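Local coordinates for protein NAD-dependent epimerase/dehydratase (Methylobacillus flagellatus KT, PDB 3GPI) that is of unassigned function but belongs to the NAD-dependent epimerase/dehydratase family and probably binds an NAD-type cofactor in a Rossmann-type domain, at residues A[91-96]-A[142-147]. Sequence-based numbering, arbitrary orientation.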
loop_
_atom_site.group_PDB
_atom_site.type_symbol
_atom_site.label_atom_id
_atom_site.label_comp_id
_atom_site.label_asym_id
_atom_site.label_seq_id
_atom_site.Cartn_x
_atom_site.Cartn_y
_atom_site.Cartn_z
ATOM N N ASN A 91 -17.076 -6.254 9.264
ATOM C CA ASN A 91 -17.542 -5.554 10.465
ATOM C C ASN A 91 -17.639 -4.060 10.195
ATOM O O ASN A 91 -18.634 -3.429 10.562
ATOM C CB ASN A 91 -16.626 -5.815 11.663
ATOM C CG ASN A 91 -16.716 -7.253 12.164
ATOM O OD1 ASN A 91 -17.620 -7.995 11.779
ATOM N ND2 ASN A 91 -15.776 -7.630 13.001
ATOM N N THR A 92 -16.623 -3.517 9.526
ATOM C CA THR A 92 -16.569 -2.086 9.215
ATOM C C THR A 92 -17.670 -1.711 8.236
ATOM O O THR A 92 -18.386 -0.715 8.441
ATOM C CB THR A 92 -15.200 -1.711 8.629
ATOM O OG1 THR A 92 -14.182 -1.948 9.601
ATOM C CG2 THR A 92 -15.147 -0.234 8.311
ATOM N N LEU A 93 -17.856 -2.466 7.163
ATOM C CA LEU A 93 -18.926 -2.167 6.246
ATOM C C LEU A 93 -20.301 -2.260 6.895
ATOM O O LEU A 93 -21.152 -1.405 6.699
ATOM C CB LEU A 93 -18.864 -3.078 5.033
ATOM C CG LEU A 93 -17.597 -2.908 4.200
ATOM C CD1 LEU A 93 -17.456 -4.094 3.220
ATOM C CD2 LEU A 93 -17.659 -1.584 3.440
ATOM N N SER A 94 -20.512 -3.301 7.695
ATOM C CA SER A 94 -21.772 -3.455 8.398
ATOM C C SER A 94 -22.027 -2.253 9.320
ATOM O O SER A 94 -23.164 -1.748 9.382
ATOM C CB SER A 94 -21.732 -4.726 9.228
ATOM O OG SER A 94 -22.918 -4.815 10.010
ATOM N N ALA A 95 -20.983 -1.794 9.996
ATOM C CA ALA A 95 -21.110 -0.672 10.953
ATOM C C ALA A 95 -21.417 0.626 10.214
ATOM O O ALA A 95 -21.906 1.584 10.831
ATOM C CB ALA A 95 -19.861 -0.518 11.787
ATOM N N LEU A 96 -21.121 0.682 8.918
ATOM C CA LEU A 96 -21.374 1.878 8.123
ATOM C C LEU A 96 -22.729 1.861 7.479
ATOM O O LEU A 96 -23.010 2.716 6.643
ATOM C CB LEU A 96 -20.287 2.078 7.054
ATOM C CG LEU A 96 -18.982 2.576 7.682
ATOM C CD1 LEU A 96 -17.817 2.529 6.688
ATOM C CD2 LEU A 96 -19.126 3.991 8.271
ATOM N N ALA A 142 -12.846 -10.223 -1.929
ATOM C CA ALA A 142 -13.976 -10.842 -2.632
ATOM C C ALA A 142 -15.275 -10.144 -2.301
ATOM O O ALA A 142 -16.141 -9.971 -3.181
ATOM C CB ALA A 142 -14.070 -12.318 -2.269
ATOM N N LEU A 143 -15.383 -9.772 -1.030
ATOM C CA LEU A 143 -16.528 -9.095 -0.442
ATOM C C LEU A 143 -16.902 -7.856 -1.236
ATOM O O LEU A 143 -18.057 -7.639 -1.594
ATOM C CB LEU A 143 -16.173 -8.707 0.987
ATOM C CG LEU A 143 -17.265 -8.349 2.000
ATOM C CD1 LEU A 143 -18.323 -9.484 2.142
ATOM C CD2 LEU A 143 -16.625 -8.066 3.328
ATOM N N LEU A 144 -15.908 -7.045 -1.554
ATOM C CA LEU A 144 -16.175 -5.814 -2.283
ATOM C C LEU A 144 -16.882 -5.950 -3.636
ATOM O O LEU A 144 -17.216 -4.928 -4.244
ATOM C CB LEU A 144 -14.872 -5.042 -2.456
ATOM C CG LEU A 144 -14.240 -4.657 -1.125
ATOM C CD1 LEU A 144 -12.863 -4.035 -1.344
ATOM C CD2 LEU A 144 -15.143 -3.722 -0.356
ATOM N N ALA A 145 -17.132 -7.180 -4.117
ATOM C CA ALA A 145 -17.784 -7.359 -5.430
ATOM C C ALA A 145 -19.139 -6.631 -5.546
ATOM O O ALA A 145 -19.493 -6.166 -6.638
ATOM C CB ALA A 145 -17.953 -8.857 -5.768
ATOM N N ALA A 146 -19.849 -6.531 -4.424
ATOM C CA ALA A 146 -21.178 -5.888 -4.362
ATOM C C ALA A 146 -21.141 -4.394 -4.112
ATOM O O ALA A 146 -22.183 -3.733 -4.123
ATOM C CB ALA A 146 -22.027 -6.538 -3.301
ATOM N N TYR A 147 -19.949 -3.863 -3.845
ATOM C CA TYR A 147 -19.782 -2.454 -3.518
ATOM C C TYR A 147 -19.146 -1.669 -4.648
ATOM O O TYR A 147 -18.322 -2.184 -5.380
ATOM C CB TYR A 147 -18.861 -2.325 -2.314
ATOM C CG TYR A 147 -19.507 -2.787 -1.043
ATOM C CD1 TYR A 147 -19.634 -4.154 -0.775
ATOM C CD2 TYR A 147 -19.995 -1.864 -0.118
ATOM C CE1 TYR A 147 -20.251 -4.596 0.376
ATOM C CE2 TYR A 147 -20.614 -2.291 1.059
ATOM C CZ TYR A 147 -20.726 -3.661 1.290
ATOM O OH TYR A 147 -21.333 -4.084 2.453
#
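L93 reaches from helix 86-95 to lie against one face of the Y147 ring, its CD1 4.2 Å from the ring centroid and 25° off the normal. This CH-pi contact, the tight part of the interface, is offset toward the hydroxyl-bearing end of the ring: L93 CD1 sits 3.8 Å from Y147 CZ, while the second methyl, L93 CD2, comes within 3.9 Å of Y147 CE2. The Y147 OH rests 3.7 Å from L93 CB. Round the flanks of the buried L93 CD1 the fit is slacker, with L143 CD2 at 4.1 Å and L144 CD2 at 4.3 Å. L143 has CG anti to its backbone N (chi1 -162°), which turns its side chain toward helix 86-95, where it also touches V86 and L89. No hydrogen bond joins 91-96 to 142-147. Both helices pack on the same side of the mostly parallel sheet of a Rossmann-type fold, and the contact joins the end of helix 86-95 to the end of helix 132-143 and the 3-10 turn that follows it. On the sheet side, L93 meets L67 and V104 on the strands, and L144 meets V104 and F106. Y147 and L143 are partly exposed, so the solvent edge runs along them; the Y147 carbonyl O is bound by R208 and S149. An alanine in place of Y147 would probably leave the L93 methyls without their aromatic cover and open a gap on the outer side of the leucine cluster.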